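Local atomic coordinates of cell division control protein 4 (Saccharomyces cerevisiae, PDB entry 3V7D), a protein that recognises phosphorylated target proteins, such as the CDK inhibitor SIC1, as the substrate-binding F-box subunit of an SCF ubiquitin ligase. Residues T397-Y400 / I405-S408; F414-L419 / K444-A449; E33-S38 / K47-S52. The protein carries 1 engineered substitution. One frame throughout, in Å; residues are numbered along the deposited sequence.

In the fold
The chain holds an F-box region followed by an eight-bladed WD40 propeller. Contacts 1 and 2 sit in the propeller, their centres about 7 Å apart, and both reach one sheet, in which strands 405-410 and 413-418 are neighbours, joined where Leu406 O lies 2.7 Å from Tyr417 N. Contact 1 lies within that blade, whose Thr397 packs on the backbone of the bound peptide; contact 2 packs the blade on the next one. Contact 3 belongs to the F-box region, its centre about 36 Å from that of contact 1 and about 32 Å from that of contact 2. Trp105, on helix 87-106, touches side chains of both propeller contacts, while Asp89 at the same helix's other end pairs with Arg50.

Contact 1: T397-Y400 / I405-S408; sequences TTFY and ILVS
Phe399 and Ser408 come unusually close for neighbours in a sheet, with CA atoms 4.0 Å apart, right beside a classic beta bulge in which Thr397 and Thr398 both face Gly409. This is the hairpin of the first two strands of a WD40 propeller blade, the seventh annotated repeat. Phe399 and Ser408 form a non-hydrogen-bonded antiparallel pair. Tyr400 and Val407 form the next, hydrogen-bonded one: Tyr400 N gives to Val407 O at 2.8 Å, and Val407 N returns to Tyr400 O at 3.0 Å, nearly straight at 174°. Val407 O has a further approach from the CA-H of Phe399, with CA 3.1 Å from it.

The side chains divide between the two faces. On one, Ser408 puts its OG between its backbone N and carbonyl carbon (chi1 53°), where it hydrogen-bonds His390 NE2, the His-Ser link familiar from WD40 repeats. On the other, Tyr400 leads off from the hairpin and meets the ring of Phe441 edge-to-face. Phe399, on the Ser408 face, slants across Leu406, whose branch CD1 lies 3.6 Å from Phe399 CD2 and equally far from the carbonyl O of Tyr400.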
loop_
_atom_site.group_PDB
_atom_site.type_symbol
_atom_site.label_atom_id
_atom_site.label_comp_id
_atom_site.label_asym_id
_atom_site.label_seq_id
_atom_site.Cartn_x
_atom_site.Cartn_y
_atom_site.Cartn_z
ATOM N N THR B 397 -16.752 -7.290 13.754
ATOM C CA THR B 397 -16.521 -6.221 14.721
ATOM C C THR B 397 -15.365 -5.319 14.294
ATOM O O THR B 397 -15.359 -4.122 14.583
ATOM C CB THR B 397 -16.237 -6.786 16.123
ATOM O OG1 THR B 397 -15.203 -7.771 16.036
ATOM C CG2 THR B 397 -17.484 -7.438 16.695
ATOM N N THR B 398 -14.391 -5.897 13.598
ATOM C CA THR B 398 -13.223 -5.141 13.162
ATOM C C THR B 398 -12.475 -5.865 12.047
ATOM O O THR B 398 -12.523 -7.089 11.946
ATOM C CB THR B 398 -12.244 -4.869 14.337
ATOM O OG1 THR B 398 -11.164 -4.046 13.886
ATOM C CG2 THR B 398 -11.670 -6.172 14.890
ATOM N N PHE B 399 -11.792 -5.098 11.207
ATOM C CA PHE B 399 -10.847 -5.667 10.256
ATOM C C PHE B 399 -9.813 -4.625 9.881
ATOM O O PHE B 399 -10.017 -3.431 10.084
ATOM C CB PHE B 399 -11.549 -6.205 9.001
ATOM C CG PHE B 399 -11.950 -5.140 8.008
ATOM C CD1 PHE B 399 -13.195 -4.539 8.080
ATOM C CD2 PHE B 399 -11.089 -4.760 6.988
ATOM C CE1 PHE B 399 -13.572 -3.573 7.161
ATOM C CE2 PHE B 399 -11.454 -3.792 6.069
ATOM C CZ PHE B 399 -12.698 -3.198 6.153
ATOM N N TYR B 400 -8.696 -5.081 9.333
ATOM C CA TYR B 400 -7.689 -4.173 8.817
ATOM C C TYR B 400 -7.147 -4.778 7.546
ATOM O O TYR B 400 -7.198 -5.997 7.366
ATOM C CB TYR B 400 -6.571 -3.947 9.832
ATOM C CG TYR B 400 -5.826 -2.641 9.623
ATOM C CD1 TYR B 400 -6.307 -1.454 10.163
ATOM C CD2 TYR B 400 -4.643 -2.598 8.887
ATOM C CE1 TYR B 400 -5.632 -0.258 9.977
ATOM C CE2 TYR B 400 -3.959 -1.403 8.699
ATOM C CZ TYR B 400 -4.459 -0.240 9.246
ATOM O OH TYR B 400 -3.785 0.948 9.062
ATOM N N ILE B 405 -2.745 -8.248 2.474
ATOM C CA ILE B 405 -3.281 -8.982 3.613
ATOM C C ILE B 405 -4.599 -8.401 4.117
ATOM O O ILE B 405 -4.750 -7.186 4.216
ATOM C CB ILE B 405 -2.266 -8.984 4.785
ATOM C CG1 ILE B 405 -1.056 -9.860 4.454
ATOM C CG2 ILE B 405 -2.912 -9.478 6.073
ATOM C CD1 ILE B 405 -1.346 -11.345 4.546
ATOM N N LEU B 406 -5.548 -9.281 4.426
ATOM C CA LEU B 406 -6.742 -8.914 5.178
ATOM C C LEU B 406 -6.748 -9.662 6.514
ATOM O O LEU B 406 -6.554 -10.878 6.553
ATOM C CB LEU B 406 -8.008 -9.258 4.390
ATOM C CG LEU B 406 -9.348 -9.216 5.138
ATOM C CD1 LEU B 406 -9.725 -7.792 5.507
ATOM C CD2 LEU B 406 -10.481 -9.888 4.338
ATOM N N VAL B 407 -6.951 -8.929 7.603
ATOM C CA VAL B 407 -7.155 -9.542 8.907
ATOM C C VAL B 407 -8.519 -9.097 9.419
ATOM O O VAL B 407 -8.795 -7.905 9.466
ATOM C CB VAL B 407 -6.070 -9.126 9.923
ATOM C CG1 VAL B 407 -6.352 -9.754 11.281
ATOM C CG2 VAL B 407 -4.690 -9.528 9.435
ATOM N N SER B 408 -9.376 -10.044 9.787
ATOM C CA SER B 408 -10.732 -9.702 10.228
ATOM C C SER B 408 -11.092 -10.366 11.552
ATOM O O SER B 408 -10.554 -11.416 11.902
ATOM C CB SER B 408 -11.756 -10.075 9.155
ATOM O OG SER B 408 -11.615 -11.432 8.760
#

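Contact 2: F414-L419 / K444-A449; sequences FNIYNL and KTLVAA
The ring of Phe414 takes Leu446 at its edge: methyl CD2 of Leu446 lies in the ring plane, 3.8 Å from Phe414 CZ. Ala448 approaches the same ring at a slant, its CB 4.0 Å from CE1 of Phe414, so the two residues from strand 445-449 meet neighbouring ring carbons, CZ and CE1. Phe414 holds its ring carbon CG anti to the backbone N (chi1 -177°), which sends the ring across to the other strand, and Leu446 comes to meet it from the opposite direction.

A second apolar touch lies beside the first. Ile416, two residues further along and so on the same side of its strand, extends its CG1 branch until CD1 stands 4.0 Å from Leu446 CD2, tip to tip. One leucine methyl therefore serves both the aromatic rim and the isoleucine end. The strands are not partners in a sheet: their axes pass 11.2 Å apart and run roughly antiparallel, at 155°, and only apolar side chains touch between them.

What meets here is one propeller blade and the next. Strand 413-418 lies in the last annotated WD repeat, while strand 445-452 belongs to the blade that closes the ring, where strand 455-462 pairs with strand 113-118, the first strand of the propeller. Val439 and Phe441 of strand 435-442 touch Leu446, Val407 of strand 405-410 packs on Phe414, and Trp105 of helix 87-106 touches both Ile416 and Leu446.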
loop_
_atom_site.group_PDB
_atom_site.type_symbol
_atom_site.label_atom_id
_atom_site.label_comp_id
_atom_site.label_asym_id
_atom_site.label_seq_id
_atom_site.Cartn_x
_atom_site.Cartn_y
_atom_site.Cartn_z
ATOM N N PHE B 414 -10.857 -14.962 14.386
ATOM C CA PHE B 414 -9.780 -14.054 14.034
ATOM C C PHE B 414 -9.090 -14.670 12.824
ATOM O O PHE B 414 -8.427 -15.702 12.937
ATOM C CB PHE B 414 -8.817 -13.909 15.214
ATOM C CG PHE B 414 -7.692 -12.937 14.977
ATOM C CD1 PHE B 414 -7.897 -11.572 15.103
ATOM C CD2 PHE B 414 -6.420 -13.392 14.660
ATOM C CE1 PHE B 414 -6.860 -10.675 14.899
ATOM C CE2 PHE B 414 -5.376 -12.502 14.452
ATOM C CZ PHE B 414 -5.597 -11.140 14.574
ATOM N N ASN B 415 -9.274 -14.049 11.662
ATOM C CA ASN B 415 -8.812 -14.620 10.398
ATOM C C ASN B 415 -7.791 -13.758 9.652
ATOM O O ASN B 415 -7.900 -12.535 9.612
ATOM C CB ASN B 415 -10.004 -14.898 9.480
ATOM C CG ASN B 415 -11.000 -15.862 10.094
ATOM O OD1 ASN B 415 -10.628 -16.929 10.579
ATOM N ND2 ASN B 415 -12.274 -15.486 10.086
ATOM N N ILE B 416 -6.809 -14.418 9.050
ATOM C CA ILE B 416 -5.812 -13.751 8.229
ATOM C C ILE B 416 -5.915 -14.305 6.810
ATOM O O ILE B 416 -5.756 -15.513 6.596
ATOM C CB ILE B 416 -4.389 -13.974 8.792
ATOM C CG1 ILE B 416 -4.304 -13.467 10.233
ATOM C CG2 ILE B 416 -3.339 -13.286 7.920
ATOM C CD1 ILE B 416 -2.950 -13.673 10.879
ATOM N N TYR B 417 -6.204 -13.432 5.846
ATOM C CA TYR B 417 -6.363 -13.863 4.454
ATOM C C TYR B 417 -5.259 -13.353 3.525
ATOM O O TYR B 417 -4.866 -12.188 3.584
ATOM C CB TYR B 417 -7.708 -13.403 3.889
ATOM C CG TYR B 417 -8.934 -13.816 4.671
ATOM C CD1 TYR B 417 -9.431 -13.016 5.697
ATOM C CD2 TYR B 417 -9.618 -14.984 4.361
ATOM C CE1 TYR B 417 -10.565 -13.381 6.404
ATOM C CE2 TYR B 417 -10.751 -15.359 5.064
ATOM C CZ TYR B 417 -11.220 -14.555 6.082
ATOM O OH TYR B 417 -12.351 -14.930 6.777
ATOM N N ASN B 418 -4.778 -14.239 2.659
ATOM C CA ASN B 418 -3.895 -13.872 1.557
ATOM C C ASN B 418 -4.740 -13.312 0.418
ATOM O O ASN B 418 -5.473 -14.056 -0.233
ATOM C CB ASN B 418 -3.134 -15.115 1.084
ATOM C CG ASN B 418 -2.144 -14.829 -0.042
ATOM O OD1 ASN B 418 -2.314 -13.900 -0.838
ATOM N ND2 ASN B 418 -1.106 -15.651 -0.118
ATOM N N LEU B 419 -4.634 -12.010 0.168
ATOM C CA LEU B 419 -5.458 -11.373 -0.856
ATOM C C LEU B 419 -5.006 -11.674 -2.287
ATOM O O LEU B 419 -5.767 -11.470 -3.231
ATOM C CB LEU B 419 -5.546 -9.861 -0.632
ATOM C CG LEU B 419 -6.278 -9.427 0.641
ATOM C CD1 LEU B 419 -6.456 -7.917 0.663
ATOM C CD2 LEU B 419 -7.624 -10.137 0.767
ATOM N N LYS B 444 5.682 -5.984 10.101
ATOM C CA LYS B 444 5.915 -7.216 10.843
ATOM C C LYS B 444 5.025 -7.343 12.077
ATOM O O LYS B 444 5.021 -8.381 12.739
ATOM C CB LYS B 444 7.377 -7.283 11.283
ATOM C CG LYS B 444 7.818 -6.066 12.088
ATOM C CD LYS B 444 9.270 -6.159 12.528
ATOM C CE LYS B 444 9.384 -6.778 13.912
ATOM N NZ LYS B 444 10.768 -7.226 14.193
ATOM N N THR B 445 4.283 -6.286 12.388
ATOM C CA THR B 445 3.554 -6.229 13.648
ATOM C C THR B 445 2.048 -6.178 13.451
ATOM O O THR B 445 1.529 -5.329 12.723
ATOM C CB THR B 445 3.985 -5.017 14.493
ATOM O OG1 THR B 445 5.409 -5.032 14.662
ATOM C CG2 THR B 445 3.310 -5.050 15.860
ATOM N N LEU B 446 1.357 -7.098 14.115
ATOM C CA LEU B 446 -0.099 -7.147 14.110
ATOM C C LEU B 446 -0.590 -7.007 15.552
ATOM O O LEU B 446 -0.136 -7.730 16.442
ATOM C CB LEU B 446 -0.564 -8.469 13.490
ATOM C CG LEU B 446 -1.983 -9.003 13.718
ATOM C CD1 LEU B 446 -3.021 -8.074 13.151
ATOM C CD2 LEU B 446 -2.136 -10.389 13.096
ATOM N N VAL B 447 -1.490 -6.060 15.797
ATOM C CA VAL B 447 -2.029 -5.883 17.145
ATOM C C VAL B 447 -3.544 -6.039 17.187
ATOM O O VAL B 447 -4.247 -5.651 16.250
ATOM C CB VAL B 447 -1.620 -4.531 17.784
ATOM C CG1 VAL B 447 -0.104 -4.403 17.839
ATOM C CG2 VAL B 447 -2.241 -3.352 17.034
ATOM N N ALA B 448 -4.044 -6.608 18.279
ATOM C CA ALA B 448 -5.483 -6.780 18.453
ATOM C C ALA B 448 -5.927 -6.618 19.902
ATOM O O ALA B 448 -5.351 -7.211 20.818
ATOM C CB ALA B 448 -5.938 -8.128 17.904
ATOM N N ALA B 449 -6.955 -5.796 20.091
ATOM C CA ALA B 449 -7.619 -5.658 21.379
ATOM C C ALA B 449 -8.720 -6.705 21.433
ATOM O O ALA B 449 -9.630 -6.705 20.601
ATOM C CB ALA B 449 -8.203 -4.271 21.519
#

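Contact 3: E33-S38 / K47-S52; sequences EDIINS and KIIRKS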
loop_
_atom_site.group_PDB
_atom_site.type_symbol
_atom_site.label_atom_id
_atom_site.label_comp_id
_atom_site.label_asym_id
_atom_site.label_seq_id
_atom_site.Cartn_x
_atom_site.Cartn_y
_atom_site.Cartn_z
ATOM N N GLU B 33 14.364 -13.212 -6.848
ATOM C CA GLU B 33 15.293 -14.269 -6.462
ATOM C C GLU B 33 16.473 -14.329 -7.423
ATOM O O GLU B 33 17.621 -14.492 -7.010
ATOM C CB GLU B 33 14.588 -15.627 -6.415
ATOM C CG GLU B 33 13.672 -15.820 -5.217
ATOM C CD GLU B 33 12.207 -15.628 -5.558
ATOM O OE1 GLU B 33 11.909 -14.965 -6.577
ATOM O OE2 GLU B 33 11.352 -16.147 -4.806
ATOM N N ASP B 34 16.181 -14.187 -8.709
ATOM C CA ASP B 34 17.208 -14.269 -9.734
ATOM C C ASP B 34 18.101 -13.039 -9.678
ATOM O O ASP B 34 19.309 -13.126 -9.876
ATOM C CB ASP B 34 16.560 -14.428 -11.109
ATOM C CG ASP B 34 15.745 -15.703 -11.215
ATOM O OD1 ASP B 34 16.231 -16.749 -10.730
ATOM O OD2 ASP B 34 14.621 -15.660 -11.764
ATOM N N ILE B 35 17.497 -11.896 -9.381
ATOM C CA ILE B 35 18.249 -10.661 -9.219
ATOM C C ILE B 35 19.212 -10.760 -8.034
ATOM O O ILE B 35 20.362 -10.323 -8.123
ATOM C CB ILE B 35 17.305 -9.453 -9.074
ATOM C CG1 ILE B 35 16.537 -9.242 -10.383
ATOM C CG2 ILE B 35 18.081 -8.200 -8.704
ATOM C CD1 ILE B 35 15.582 -8.068 -10.359
ATOM N N ILE B 36 18.752 -11.364 -6.940
ATOM C CA ILE B 36 19.594 -11.551 -5.759
ATOM C C ILE B 36 20.789 -12.450 -6.055
ATOM O O ILE B 36 21.918 -12.142 -5.667
ATOM C CB ILE B 36 18.791 -12.110 -4.564
ATOM C CG1 ILE B 36 17.820 -11.049 -4.055
ATOM C CG2 ILE B 36 19.721 -12.544 -3.435
ATOM C CD1 ILE B 36 18.486 -9.715 -3.803
ATOM N N ASN B 37 20.541 -13.558 -6.747
ATOM C CA ASN B 37 21.621 -14.443 -7.161
ATOM C C ASN B 37 22.589 -13.732 -8.095
ATOM O O ASN B 37 23.799 -13.951 -8.040
ATOM C CB ASN B 37 21.067 -15.697 -7.845
ATOM C CG ASN B 37 20.409 -16.652 -6.869
ATOM O OD1 ASN B 37 20.771 -16.702 -5.695
ATOM N ND2 ASN B 37 19.439 -17.420 -7.355
ATOM N N SER B 38 22.047 -12.877 -8.955
ATOM C CA SER B 38 22.857 -12.185 -9.946
ATOM C C SER B 38 23.854 -11.236 -9.284
ATOM O O SER B 38 24.952 -11.027 -9.797
ATOM C CB SER B 38 21.961 -11.450 -10.941
ATOM O OG SER B 38 21.191 -12.379 -11.689
ATOM N N LYS B 47 27.871 -4.376 -9.535
ATOM C CA LYS B 47 27.880 -2.933 -9.745
ATOM C C LYS B 47 26.692 -2.497 -10.604
ATOM O O LYS B 47 26.003 -1.530 -10.280
ATOM C CB LYS B 47 29.197 -2.500 -10.392
ATOM C CG LYS B 47 29.430 -0.995 -10.393
ATOM C CD LYS B 47 30.643 -0.619 -11.238
ATOM C CE LYS B 47 31.947 -1.072 -10.597
ATOM N NZ LYS B 47 32.318 -0.239 -9.419
ATOM N N ILE B 48 26.456 -3.226 -11.692
ATOM C CA ILE B 48 25.370 -2.914 -12.619
ATOM C C ILE B 48 23.992 -2.923 -11.943
ATOM O O ILE B 48 23.188 -2.010 -12.136
ATOM C CB ILE B 48 25.371 -3.893 -13.818
ATOM C CG1 ILE B 48 26.549 -3.596 -14.748
ATOM C CG2 ILE B 48 24.063 -3.813 -14.585
ATOM C CD1 ILE B 48 26.677 -4.574 -15.896
ATOM N N ILE B 49 23.726 -3.952 -11.146
ATOM C CA ILE B 49 22.438 -4.087 -10.471
ATOM C C ILE B 49 22.206 -3.004 -9.413
ATOM O O ILE B 49 21.125 -2.420 -9.329
ATOM C CB ILE B 49 22.298 -5.479 -9.828
ATOM C CG1 ILE B 49 22.257 -6.556 -10.915
ATOM C CG2 ILE B 49 21.057 -5.542 -8.947
ATOM C CD1 ILE B 49 22.395 -7.960 -10.390
ATOM N N ARG B 50 23.230 -2.725 -8.617
ATOM C CA ARG B 50 23.106 -1.748 -7.539
ATOM C C ARG B 50 23.146 -0.312 -8.055
ATOM O O ARG B 50 23.159 0.637 -7.278
ATOM C CB ARG B 50 24.194 -1.979 -6.491
ATOM C CG ARG B 50 24.097 -3.350 -5.837
ATOM C CD ARG B 50 25.320 -3.656 -5.000
ATOM N NE ARG B 50 25.493 -2.697 -3.916
ATOM C CZ ARG B 50 26.603 -2.583 -3.195
ATOM N NH1 ARG B 50 27.644 -3.368 -3.448
ATOM N NH2 ARG B 50 26.676 -1.680 -2.226
ATOM N N LYS B 51 23.145 -0.166 -9.373
ATOM C CA LYS B 51 23.237 1.136 -10.011
ATOM C C LYS B 51 21.851 1.733 -10.233
ATOM O O LYS B 51 21.668 2.945 -10.148
ATOM C CB LYS B 51 23.940 0.978 -11.357
ATOM C CG LYS B 51 25.002 2.000 -11.681
ATOM C CD LYS B 51 25.612 1.654 -13.040
ATOM C CE LYS B 51 26.694 2.629 -13.469
ATOM N NZ LYS B 51 27.974 2.411 -12.739
ATOM N N SER B 52 20.870 0.884 -10.519
ATOM C CA SER B 52 19.550 1.379 -10.899
ATOM C C SER B 52 18.600 1.516 -9.719
ATOM O O SER B 52 18.470 0.612 -8.898
ATOM C CB SER B 52 18.918 0.478 -11.960
ATOM O OG SER B 52 18.795 -0.844 -11.474
#
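Ile49 carries this contact, packing against Ile35 and Ser38 where two short helices of the F-box, 32-39 and 43-49, come together. The interactions between the helices are apolar. The methyl CD1 of Ile49 sits 3.6 Å from Ser38 CB and also reaches the backbone, 3.8 Å from the carbonyl carbon of Ser38 and 3.9 Å from Ile35 O. Its other branch, CG2, meets CG2 of Ile35 at 4.0 Å, the two side chains crossing at a slant. Phe27 of helix 20-27 touches both Ser38 and Ile49, and Trp56 of helix 53-62 packs on Ile35, so the contact forms part of the small helical core of the domain.

Charged and polar links lie around it. Asp34 OD1 hydrogen-bonds the backbone of the other protein chain, presumably Skp1, which binds F-boxes. Arg50, just past the end of its helix, makes a salt bridge with Asp89.

Within helix 32-39, Ser38 turns its hydroxyl back along the helix, beside its own N (chi1 -65°). The carbonyl O of Asp34 is thus gripped twice, by Ser38 N at 2.9 Å and from the opposite face of its plane by Ser38 OG at 2.7 Å.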